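PDB 3FP0: 15-O-acetyltransferase from Fusarium sporotrichioides, which transfers an acetyl group to the 15-hydroxyl of trichothecene intermediates, a step in the fungal biosynthesis of mycotoxins such as T2-toxin. Local coordinates for residues L274-C279 / Y493-Y498; R278-K283 / E502-L507; P474-R479 / L489-N494. One frame throughout, in Å; residues are numbered along the deposited sequence. Where two conformers were deposited one is given.

Contact 1. Residues L274-C279 / Y493-Y498; sequences LALPRC and YNDANY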
loop_
_atom_site.group_PDB
_atom_site.type_symbol
_atom_site.label_atom_id
_atom_site.label_comp_id
_atom_site.label_asym_id
_atom_site.label_seq_id
_atom_site.Cartn_x
_atom_site.Cartn_y
_atom_site.Cartn_z
ATOM N N LEU A 274 -15.051 14.718 9.523
ATOM C CA LEU A 274 -13.660 14.382 9.252
ATOM C C LEU A 274 -12.941 14.515 10.564
ATOM O O LEU A 274 -13.018 15.582 11.206
ATOM C CB LEU A 274 -13.007 15.330 8.227
ATOM C CG LEU A 274 -11.566 14.965 7.801
ATOM C CD1 LEU A 274 -11.470 13.500 7.347
ATOM C CD2 LEU A 274 -10.999 15.903 6.707
ATOM N N ALA A 275 -12.272 13.446 10.979
ATOM C CA ALA A 275 -11.488 13.508 12.197
ATOM C C ALA A 275 -10.243 12.687 11.957
ATOM O O ALA A 275 -9.502 12.978 11.011
ATOM C CB ALA A 275 -12.311 13.019 13.420
ATOM N N LEU A 276 -10.009 11.642 12.756
ATOM C CA LEU A 276 -8.714 10.959 12.719
ATOM C C LEU A 276 -8.734 9.634 11.989
ATOM O O LEU A 276 -9.725 8.902 12.083
ATOM C CB LEU A 276 -8.155 10.760 14.142
ATOM C CG LEU A 276 -7.812 12.066 14.859
ATOM C CD1 LEU A 276 -7.723 11.821 16.329
ATOM C CD2 LEU A 276 -6.502 12.584 14.356
ATOM N N PRO A 277 -7.634 9.336 11.254
ATOM C CA PRO A 277 -7.400 8.020 10.612
ATOM C C PRO A 277 -7.162 6.961 11.670
ATOM O O PRO A 277 -6.442 7.208 12.650
ATOM C CB PRO A 277 -6.116 8.244 9.780
ATOM C CG PRO A 277 -5.417 9.390 10.516
ATOM C CD PRO A 277 -6.499 10.270 11.028
ATOM N N ARG A 278 -7.809 5.814 11.503
ATOM C CA ARG A 278 -7.727 4.740 12.464
ATOM C C ARG A 278 -7.612 3.409 11.729
ATOM O O ARG A 278 -7.913 3.317 10.551
ATOM C CB ARG A 278 -8.969 4.698 13.379
ATOM C CG ARG A 278 -9.251 5.948 14.258
ATOM C CD ARG A 278 -8.137 6.199 15.265
ATOM N NE ARG A 278 -8.422 7.364 16.104
ATOM C CZ ARG A 278 -7.582 7.850 17.020
ATOM N NH1 ARG A 278 -6.393 7.275 17.214
ATOM N NH2 ARG A 278 -7.926 8.919 17.741
ATOM N N CYS A 279 -7.272 2.356 12.461
ATOM C CA CYS A 279 -7.144 1.032 11.872
ATOM C C CYS A 279 -7.483 -0.025 12.944
ATOM O O CYS A 279 -7.101 0.123 14.097
ATOM C CB CYS A 279 -5.736 0.852 11.319
ATOM S SG CYS A 279 -5.367 -0.727 10.529
ATOM N N TYR A 493 -10.331 3.411 8.532
ATOM C CA TYR A 493 -11.579 4.168 8.628
ATOM C C TYR A 493 -11.211 5.467 9.272
ATOM O O TYR A 493 -10.186 5.553 9.991
ATOM C CB TYR A 493 -12.674 3.398 9.443
ATOM C CG TYR A 493 -12.444 3.301 10.923
ATOM C CD1 TYR A 493 -13.088 4.166 11.819
ATOM C CD2 TYR A 493 -11.540 2.352 11.446
ATOM C CE1 TYR A 493 -12.849 4.060 13.217
ATOM C CE2 TYR A 493 -11.300 2.249 12.779
ATOM C CZ TYR A 493 -11.960 3.094 13.670
ATOM O OH TYR A 493 -11.676 2.976 15.016
ATOM N N ASN A 494 -11.988 6.499 8.971
ATOM C CA ASN A 494 -11.859 7.760 9.682
ATOM C C ASN A 494 -12.846 7.822 10.845
ATOM O O ASN A 494 -14.034 7.507 10.657
ATOM C CB ASN A 494 -12.041 8.943 8.720
ATOM C CG ASN A 494 -11.566 10.218 9.325
ATOM O OD1 ASN A 494 -12.300 10.844 10.060
ATOM N ND2 ASN A 494 -10.303 10.577 9.078
ATOM N N ASP A 495 -12.374 8.181 12.046
ATOM C CA ASP A 495 -13.273 8.076 13.246
ATOM C C ASP A 495 -14.379 9.148 13.425
ATOM O O ASP A 495 -15.118 9.107 14.399
ATOM C CB ASP A 495 -12.515 7.812 14.561
ATOM C CG ASP A 495 -11.704 8.998 15.030
ATOM O OD1 ASP A 495 -11.840 10.119 14.495
ATOM O OD2 ASP A 495 -10.907 8.813 15.952
ATOM N N ALA A 496 -14.499 10.086 12.484
ATOM C CA ALA A 496 -15.699 10.926 12.363
ATOM C C ALA A 496 -16.829 10.096 11.748
ATOM O O ALA A 496 -18.016 10.341 12.022
ATOM C CB ALA A 496 -15.430 12.121 11.498
ATOM N N ASN A 497 -16.465 9.097 10.938
ATOM C CA ASN A 497 -17.459 8.452 10.066
ATOM C C ASN A 497 -17.990 7.154 10.633
ATOM O O ASN A 497 -19.142 6.787 10.345
ATOM C CB ASN A 497 -16.898 8.216 8.648
ATOM C CG ASN A 497 -16.302 9.463 8.058
ATOM O OD1 ASN A 497 -15.163 9.438 7.546
ATOM N ND2 ASN A 497 -17.042 10.590 8.160
ATOM N N TYR A 498 -17.147 6.478 11.436
ATOM C CA TYR A 498 -17.469 5.173 12.036
ATOM C C TYR A 498 -16.904 5.094 13.459
ATOM O O TYR A 498 -15.872 5.707 13.770
ATOM C CB TYR A 498 -16.899 3.974 11.223
ATOM C CG TYR A 498 -17.252 3.983 9.761
ATOM C CD1 TYR A 498 -18.389 3.323 9.299
ATOM C CD2 TYR A 498 -16.472 4.690 8.844
ATOM C CE1 TYR A 498 -18.730 3.339 7.949
ATOM C CE2 TYR A 498 -16.810 4.726 7.511
ATOM C CZ TYR A 498 -17.940 4.059 7.074
ATOM O OH TYR A 498 -18.283 4.131 5.751
#

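Contact 2. Residues R278-K283 / E502-L507; sequences RCVIHK and EVQKYL. With Z9N (alpha-D-fructofuranose), chain B; GLC (alpha-D-glucopyranose), chain C.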
loop_
_atom_site.group_PDB
_atom_site.type_symbol
_atom_site.label_atom_id
_atom_site.label_comp_id
_atom_site.label_asym_id
_atom_site.label_seq_id
_atom_site.Cartn_x
_atom_site.Cartn_y
_atom_site.Cartn_z
ATOM N N ARG A 278 -7.809 5.814 11.503
ATOM C CA ARG A 278 -7.727 4.740 12.464
ATOM C C ARG A 278 -7.612 3.409 11.729
ATOM O O ARG A 278 -7.913 3.317 10.551
ATOM C CB ARG A 278 -8.969 4.698 13.379
ATOM C CG ARG A 278 -9.251 5.948 14.258
ATOM C CD ARG A 278 -8.137 6.199 15.265
ATOM N NE ARG A 278 -8.422 7.364 16.104
ATOM C CZ ARG A 278 -7.582 7.850 17.020
ATOM N NH1 ARG A 278 -6.393 7.275 17.214
ATOM N NH2 ARG A 278 -7.926 8.919 17.741
ATOM N N CYS A 279 -7.272 2.356 12.461
ATOM C CA CYS A 279 -7.144 1.032 11.872
ATOM C C CYS A 279 -7.483 -0.025 12.944
ATOM O O CYS A 279 -7.101 0.123 14.097
ATOM C CB CYS A 279 -5.736 0.852 11.319
ATOM S SG CYS A 279 -5.367 -0.727 10.529
ATOM N N VAL A 280 -8.264 -1.034 12.551
ATOM C CA VAL A 280 -8.523 -2.239 13.352
ATOM C C VAL A 280 -7.868 -3.409 12.600
ATOM O O VAL A 280 -7.948 -3.469 11.381
ATOM C CB VAL A 280 -10.049 -2.501 13.489
ATOM C CG1 VAL A 280 -10.344 -3.660 14.471
ATOM C CG2 VAL A 280 -10.776 -1.230 13.910
ATOM N N ILE A 281 -7.224 -4.313 13.329
ATOM C CA ILE A 281 -6.410 -5.373 12.719
ATOM C C ILE A 281 -6.868 -6.715 13.293
ATOM O O ILE A 281 -7.200 -6.824 14.514
ATOM C CB ILE A 281 -4.902 -5.173 13.070
ATOM C CG1 ILE A 281 -4.362 -3.813 12.584
ATOM C CG2 ILE A 281 -4.017 -6.357 12.539
ATOM C CD1 ILE A 281 -3.005 -3.454 13.246
ATOM N N HIS A 282 -6.891 -7.737 12.437
ATOM C CA HIS A 282 -7.113 -9.105 12.873
ATOM C C HIS A 282 -6.030 -9.946 12.220
ATOM O O HIS A 282 -5.983 -10.135 10.988
ATOM C CB HIS A 282 -8.510 -9.652 12.508
ATOM C CG HIS A 282 -8.778 -11.008 13.076
ATOM N ND1 HIS A 282 -9.648 -11.216 14.120
ATOM C CD2 HIS A 282 -8.262 -12.221 12.770
ATOM C CE1 HIS A 282 -9.640 -12.497 14.450
ATOM N NE2 HIS A 282 -8.795 -13.125 13.655
ATOM N N LYS A 283 -5.151 -10.442 13.073
ATOM C CA LYS A 283 -4.090 -11.301 12.653
ATOM C C LYS A 283 -4.626 -12.730 12.865
ATOM O O LYS A 283 -4.775 -13.172 14.014
ATOM C CB LYS A 283 -2.848 -10.989 13.504
ATOM C CG LYS A 283 -2.272 -9.590 13.235
ATOM C CD LYS A 283 -0.839 -9.377 13.785
ATOM C CE LYS A 283 -0.032 -8.344 12.957
ATOM N NZ LYS A 283 0.161 -8.635 11.452
ATOM N N GLU A 502 -18.056 -0.413 15.793
ATOM C CA GLU A 502 -18.743 -0.922 14.624
ATOM C C GLU A 502 -17.791 -1.502 13.545
ATOM O O GLU A 502 -18.133 -2.463 12.837
ATOM C CB GLU A 502 -19.718 0.097 14.068
ATOM C CG GLU A 502 -19.098 1.146 13.176
ATOM C CD GLU A 502 -20.153 2.068 12.650
ATOM O OE1 GLU A 502 -20.082 3.284 12.915
ATOM O OE2 GLU A 502 -21.074 1.531 12.002
ATOM N N VAL A 503 -16.593 -0.949 13.440
ATOM C CA VAL A 503 -15.627 -1.502 12.475
ATOM C C VAL A 503 -15.063 -2.846 12.982
ATOM O O VAL A 503 -14.899 -3.781 12.200
ATOM C CB VAL A 503 -14.543 -0.484 12.151
ATOM C CG1 VAL A 503 -13.507 -1.057 11.179
ATOM C CG2 VAL A 503 -15.198 0.767 11.550
ATOM N N GLN A 504 -14.796 -2.935 14.283
ATOM C CA GLN A 504 -14.429 -4.201 14.913
ATOM C C GLN A 504 -15.503 -5.262 14.633
ATOM O O GLN A 504 -15.190 -6.395 14.298
ATOM C CB GLN A 504 -14.318 -4.044 16.431
ATOM C CG GLN A 504 -13.115 -3.278 16.941
ATOM C CD GLN A 504 -13.191 -3.065 18.445
ATOM O OE1 GLN A 504 -14.145 -2.470 18.957
ATOM N NE2 GLN A 504 -12.191 -3.554 19.156
ATOM N N LYS A 505 -16.769 -4.889 14.820
ATOM C CA LYS A 505 -17.884 -5.810 14.600
ATOM C C LYS A 505 -17.871 -6.342 13.167
ATOM O O LYS A 505 -18.004 -7.537 12.933
ATOM C CB LYS A 505 -19.193 -5.098 14.938
ATOM C CG LYS A 505 -20.493 -5.834 14.625
ATOM C CD LYS A 505 -21.641 -5.157 15.391
ATOM N N TYR A 506 -17.680 -5.437 12.217
ATOM C CA TYR A 506 -17.686 -5.768 10.806
ATOM C C TYR A 506 -16.466 -6.620 10.433
ATOM O O TYR A 506 -16.592 -7.620 9.732
ATOM C CB TYR A 506 -17.744 -4.487 9.977
ATOM C CG TYR A 506 -17.834 -4.742 8.486
ATOM C CD1 TYR A 506 -18.906 -5.473 7.952
ATOM C CD2 TYR A 506 -16.855 -4.242 7.609
ATOM C CE1 TYR A 506 -19.003 -5.691 6.584
ATOM C CE2 TYR A 506 -16.937 -4.448 6.237
ATOM C CZ TYR A 506 -18.022 -5.189 5.733
ATOM O OH TYR A 506 -18.144 -5.424 4.389
ATOM N N LEU A 507 -15.280 -6.242 10.903
ATOM C CA LEU A 507 -14.108 -7.085 10.668
ATOM C C LEU A 507 -14.300 -8.514 11.227
ATOM O O LEU A 507 -13.922 -9.504 10.593
ATOM C CB LEU A 507 -12.856 -6.442 11.286
ATOM C CG LEU A 507 -11.533 -7.190 11.079
ATOM C CD1 LEU A 507 -11.245 -7.627 9.593
ATOM C CD2 LEU A 507 -10.429 -6.292 11.637
HETATM O O2 Z9N B . -7.938 -12.843 18.028
HETATM C C1 Z9N B . -6.260 -14.420 18.794
HETATM O O1 Z9N B . -5.000 -13.787 18.628
HETATM C C2 Z9N B . -7.226 -14.022 17.664
HETATM O O5 Z9N B . -8.244 -14.993 17.510
HETATM C C3 Z9N B . -6.526 -14.063 16.296
HETATM O O3 Z9N B . -5.141 -13.773 16.377
HETATM C C4 Z9N B . -6.706 -15.487 15.801
HETATM O O4 Z9N B . -7.208 -15.514 14.493
HETATM C C5 Z9N B . -7.838 -16.039 16.639
HETATM C C6 Z9N B . -7.464 -17.340 17.353
HETATM O O6 Z9N B . -8.128 -17.445 18.605
HETATM C C1 GLC C . -7.506 -11.562 17.580
HETATM C C2 GLC C . -6.589 -10.902 18.646
HETATM C C3 GLC C . -6.921 -9.434 18.938
HETATM C C4 GLC C . -7.433 -8.789 17.660
HETATM C C5 GLC C . -8.793 -9.432 17.445
HETATM C C6 GLC C . -9.545 -8.776 16.305
HETATM O O2 GLC C . -6.560 -11.625 19.876
HETATM O O3 GLC C . -5.751 -8.805 19.394
HETATM O O4 GLC C . -7.459 -7.374 17.728
HETATM O O5 GLC C . -8.705 -10.841 17.254
HETATM O O6 GLC C . -10.506 -7.971 16.937
#

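Contact 3. Residues P474-R479 / L489-N494; sequences PYLAIR and LNIIYN. With FP0 ((3alpha)-15-hydroxy-12,13-epoxytrichothec-9-en-3-yl acetate), chain D.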
loop_
_atom_site.group_PDB
_atom_site.type_symbol
_atom_site.label_atom_id
_atom_site.label_comp_id
_atom_site.label_asym_id
_atom_site.label_seq_id
_atom_site.Cartn_x
_atom_site.Cartn_y
_atom_site.Cartn_z
ATOM N N PRO A 474 -14.769 8.693 3.761
ATOM C CA PRO A 474 -15.692 7.992 4.669
ATOM C C PRO A 474 -16.081 6.581 4.275
ATOM O O PRO A 474 -17.206 6.158 4.541
ATOM C CB PRO A 474 -16.921 8.911 4.632
ATOM C CG PRO A 474 -16.938 9.341 3.138
ATOM C CD PRO A 474 -15.495 9.524 2.773
ATOM N N TYR A 475 -15.160 5.848 3.642
ATOM C CA TYR A 475 -15.397 4.441 3.326
ATOM C C TYR A 475 -14.460 3.508 4.112
ATOM O O TYR A 475 -13.352 3.882 4.502
ATOM C CB TYR A 475 -15.308 4.162 1.816
ATOM C CG TYR A 475 -13.928 4.330 1.176
ATOM C CD1 TYR A 475 -13.125 3.208 0.911
ATOM C CD2 TYR A 475 -13.451 5.606 0.824
ATOM C CE1 TYR A 475 -11.856 3.346 0.299
ATOM C CE2 TYR A 475 -12.183 5.773 0.229
ATOM C CZ TYR A 475 -11.398 4.623 -0.048
ATOM O OH TYR A 475 -10.166 4.779 -0.644
ATOM N N LEU A 476 -14.917 2.285 4.311
ATOM C CA LEU A 476 -14.055 1.258 4.879
ATOM C C LEU A 476 -13.186 0.662 3.786
ATOM O O LEU A 476 -13.686 0.349 2.692
ATOM C CB LEU A 476 -14.861 0.194 5.607
ATOM C CG LEU A 476 -15.743 0.680 6.771
ATOM C CD1 LEU A 476 -16.351 -0.527 7.457
ATOM C CD2 LEU A 476 -14.935 1.503 7.762
ATOM N N ALA A 477 -11.882 0.570 4.059
ATOM C CA ALA A 477 -10.984 -0.156 3.147
ATOM C C ALA A 477 -10.395 -1.313 3.894
ATOM O O ALA A 477 -9.863 -1.140 5.001
ATOM C CB ALA A 477 -9.856 0.759 2.600
ATOM N N ILE A 478 -10.470 -2.489 3.284
ATOM C CA ILE A 478 -10.033 -3.724 3.899
ATOM C C ILE A 478 -8.830 -4.246 3.138
ATOM O O ILE A 478 -8.889 -4.403 1.918
ATOM C CB ILE A 478 -11.168 -4.813 3.949
ATOM C CG1 ILE A 478 -12.421 -4.306 4.673
ATOM C CG2 ILE A 478 -10.648 -6.093 4.621
ATOM C CD1 ILE A 478 -13.459 -3.771 3.777
ATOM N N ARG A 479 -7.739 -4.497 3.873
ATOM C CA ARG A 479 -6.486 -4.909 3.274
ATOM C C ARG A 479 -6.046 -6.254 3.813
ATOM O O ARG A 479 -5.968 -6.461 5.030
ATOM C CB ARG A 479 -5.426 -3.858 3.567
ATOM C CG ARG A 479 -4.167 -3.963 2.781
ATOM C CD ARG A 479 -3.400 -2.657 3.040
ATOM N NE ARG A 479 -2.571 -2.413 1.896
ATOM C CZ ARG A 479 -2.641 -1.382 1.065
ATOM N NH1 ARG A 479 -1.794 -1.388 0.084
ATOM N NH2 ARG A 479 -3.491 -0.359 1.212
ATOM N N LEU A 489 -5.687 -9.282 8.239
ATOM C CA LEU A 489 -6.672 -8.329 7.710
ATOM C C LEU A 489 -6.681 -7.065 8.565
ATOM O O LEU A 489 -6.667 -7.150 9.779
ATOM C CB LEU A 489 -8.089 -8.900 7.766
ATOM C CG LEU A 489 -8.563 -9.947 6.778
ATOM C CD1 LEU A 489 -7.800 -11.273 7.074
ATOM C CD2 LEU A 489 -10.063 -10.167 6.891
ATOM N N ASN A 490 -6.718 -5.900 7.936
ATOM C CA ASN A 490 -7.031 -4.684 8.692
ATOM C C ASN A 490 -8.081 -3.834 7.963
ATOM O O ASN A 490 -8.331 -4.039 6.743
ATOM C CB ASN A 490 -5.741 -3.921 9.104
ATOM C CG ASN A 490 -5.046 -3.231 7.935
ATOM O OD1 ASN A 490 -5.695 -2.550 7.128
ATOM N ND2 ASN A 490 -3.705 -3.357 7.867
ATOM N N ILE A 491 -8.775 -2.979 8.723
ATOM C CA ILE A 491 -9.721 -2.054 8.131
ATOM C C ILE A 491 -9.298 -0.654 8.549
ATOM O O ILE A 491 -9.121 -0.374 9.734
ATOM C CB ILE A 491 -11.196 -2.296 8.543
ATOM C CG1 ILE A 491 -11.624 -3.742 8.272
ATOM C CG2 ILE A 491 -12.124 -1.269 7.858
ATOM C CD1 ILE A 491 -13.155 -4.026 8.385
ATOM N N ILE A 492 -9.062 0.205 7.554
ATOM C CA ILE A 492 -8.868 1.640 7.799
ATOM C C ILE A 492 -10.190 2.409 7.693
ATOM O O ILE A 492 -11.068 2.086 6.903
ATOM C CB ILE A 492 -7.734 2.255 6.915
ATOM C CG1 ILE A 492 -8.167 2.359 5.423
ATOM C CG2 ILE A 492 -6.418 1.442 7.160
ATOM C CD1 ILE A 492 -7.048 2.900 4.435
ATOM N N TYR A 493 -10.331 3.411 8.532
ATOM C CA TYR A 493 -11.579 4.168 8.628
ATOM C C TYR A 493 -11.211 5.467 9.272
ATOM O O TYR A 493 -10.186 5.553 9.991
ATOM C CB TYR A 493 -12.674 3.398 9.443
ATOM C CG TYR A 493 -12.444 3.301 10.923
ATOM C CD1 TYR A 493 -13.088 4.166 11.819
ATOM C CD2 TYR A 493 -11.540 2.352 11.446
ATOM C CE1 TYR A 493 -12.849 4.060 13.217
ATOM C CE2 TYR A 493 -11.300 2.249 12.779
ATOM C CZ TYR A 493 -11.960 3.094 13.670
ATOM O OH TYR A 493 -11.676 2.976 15.016
ATOM N N ASN A 494 -11.988 6.499 8.971
ATOM C CA ASN A 494 -11.859 7.760 9.682
ATOM C C ASN A 494 -12.846 7.822 10.845
ATOM O O ASN A 494 -14.034 7.507 10.657
ATOM C CB ASN A 494 -12.041 8.943 8.720
ATOM C CG ASN A 494 -11.566 10.218 9.325
ATOM O OD1 ASN A 494 -12.300 10.844 10.060
ATOM N ND2 ASN A 494 -10.303 10.577 9.078
HETATM C C2 FP0 D . -7.216 4.421 -5.216
HETATM C C6 FP0 D . -5.640 2.674 -3.435
HETATM C C5 FP0 D . -5.197 3.088 -4.884
HETATM C C4 FP0 D . -6.029 2.380 -5.963
HETATM C C3 FP0 D . -7.272 3.273 -6.236
HETATM C C11 FP0 D . -7.166 2.860 -3.255
HETATM C C10 FP0 D . -7.562 2.883 -1.764
HETATM C C9 FP0 D . -6.666 3.064 -0.750
HETATM C C8 FP0 D . -5.178 3.157 -0.977
HETATM C C12 FP0 D . -5.703 4.522 -5.152
HETATM C C13 FP0 D . -5.039 5.750 -4.603
HETATM O O4 FP0 D . -8.142 1.342 -7.936
HETATM C C17 FP0 D . -8.887 1.570 -6.987
HETATM C C18 FP0 D . -10.172 0.862 -6.642
HETATM O O3 FP0 D . -8.518 2.599 -6.090
HETATM O O2 FP0 D . -5.022 5.422 -6.023
HETATM O O1 FP0 D . -7.714 4.034 -3.914
HETATM C C14 FP0 D . -3.702 2.829 -5.185
HETATM C C7 FP0 D . -4.912 3.577 -2.414
HETATM C C15 FP0 D . -5.364 1.179 -3.248
HETATM O O12 FP0 D . -4.034 0.873 -2.791
HETATM C C16 FP0 D . -7.128 3.157 0.672
HETATM O O HOH W 1 -13.844 6.155 7.025
HETATM O O HOH W 2 -7.105 -1.485 4.853
#

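Contact 1. Residues L274-C279 / Y493-Y498
Pro-277 and Asn-494 face each other across two antiparallel strands as a non-hydrogen-bonded pair, with their CA atoms 4.6 Å apart. Next to them, Arg-278 and Tyr-493 form a hydrogen-bonded pair. Arg-278 N gives its hydrogen to Tyr-493 O at 2.8 Å, and Tyr-493 N returns a longer bond to Arg-278 O. The pairing runs on beyond the end of the regular strands, because Asp-495 N reaches Leu-276 O at 2.7 Å. From there side chains take over. The amide of Asn-494 lies against the backbone of Ala-275 and bonds both its N and its O. Its OD1 takes the hydrogen of Ala-275 N on a lone pair, at 2.8 Å. Its ND2 donates to Ala-275 O at 3.2 Å, coming from above that carbonyl, 73° out of its plane. ND2 also bonds Gln-471 O, which further fixes the rotation of the amide.

Asp-495 folds its carboxylate back toward the other strand, with CG between the backbone N and the carbonyl carbon (chi1 70°). The two oxygens then serve different partners. OD1 accepts from Leu-276 N at 2.9 Å. OD2 makes a salt bridge with Arg-278 NE, also 2.9 Å. This bond is nearly straight and lies in the guanidinium plane, but the carboxylate is turned 52° from that plane. Arg-278 CB rests over one face of the Tyr-493 ring in a CH-pi contact, 3.7 Å from its centroid.

The contact closes one end of the outermost strand 277-283 against strand 486-494. Helix 134-147 packs beside it, and its Glu-143 makes a second salt bridge with Arg-278. Tyr-493 also meets Glu-500 and Val-503 of helix 500-516.

Contact 2. Residues R278-K283 / E502-L507
Val-280 sets CG1 anti to its backbone N (chi1 -173°), and this spreads its two methyl groups over different residues of the helix. CG1 lies 3.7 Å from Gln-504 CG and 3.9 Å from Leu-507 CD2. CG2 sits 3.9 Å from Val-503 CG1. In Leu-507 the second torsion (chi2 49°) brings CD2 up to the strand. That methyl packs along the backbone from Val-280 to His-282. It is 3.8 Å from Val-280 O and 4.0 Å from His-282 CB. Val-280 and Leu-507 overlap alongside, running in opposed senses, and Gln-504 lies across Val-280, nearly perpendicular to it. No hydrogen bond joins the two segments, so the contact is made by apolar packing.

His-282 starts toward the helix, but its ring leads away to a bound sugar made of a glucose and a fructose unit. NE2 and the fructose O4 are hydrogen-bonded at 3.0 Å, with O4 at the edge of the ring. The second ring nitrogen, ND1, is bonded to Gln-508 OE1, so both ring nitrogens have polar partners. The glucose O4 makes a weak bond to Ile-281 O.

The axes of 278-283 and 502-507 pass 8.9 Å apart and run 30° from parallel. This is alpha/beta layer packing: helix 500-516 lies on one face of a mixed sheet and covers 277-283, one of its two edge strands, in an enzyme of the CoA-dependent acyltransferase clan.

Contact 3. Residues P474-R479 / L489-N494
Ile-478 and Ile-491 run alongside each other in the same direction on one face of the sheet, with their CG1 atoms 3.7 Å apart. Leu-476 extends the same apolar row. Its CB touches Ile-491 CG2 obliquely, and its CD2 runs alongside Tyr-493 and closes to 3.4 Å from Tyr-493 CB, a tight contact.

The other face carries Ala-477 and Ile-492. Ile-492 places CG1 between its backbone N and carbonyl carbon (chi1 71°), where it packs 3.7 Å from Ala-477 CB. Its CD1 reaches on to the bound trichothecene, 3.8 Å from C16. Tyr-475 meets the same ligand, with OH 3.4 Å from C10, and this hydroxyl is hydrogen-bonded to Tyr-51. Tyr-475 is about 10 Å from His-414, side chain to side chain, and His-414 binds 15-deacetylcalonectrin. Asn-490 is on this face too. A water lies between Asn-490 OD1 and Ala-477 O, while Asn-490 ND2 bonds Phe-467 O. Arg-479 stretches away from the pairing to a salt bridge with Asp-439.

Backbone bonds hold the side chains in this order. Ile-492 N bonds Ala-477 O at 3.0 Å, and Arg-479 N bonds Asn-490 O, also at 3.0 Å.

Both strands belong to one beta hairpin in the interior of the sheet. Strand 431-441 pairs with 477-483 on one flank, and strand 277-283 pairs with 486-494 on the other. Helix 500-516 covers the face of Leu-476, Ile-478 and Ile-491, through Val-503, Tyr-506 and Met-514.

All three contacts belong to one mixed sheet and the helix laid on it. Across the sheet the order is 431-441, 477-483, 486-494 and 277-283. Contact 3 joins the middle two of these, and contact 1 joins the last two. Contact 2 sets strand 277-283 against helix 500-516, which follows strand 486-494 in the chain. The centres of contacts 2 and 3 are about 8 Å apart, those of 1 and 3 about 9 Å, and those of 1 and 2 about 12 Å. Strand 277-283 comes some 200 residues before the hairpin, so contacts 1 and 2 tie distant parts of the chain together, while contact 3 brings the sheet to the trichothecene.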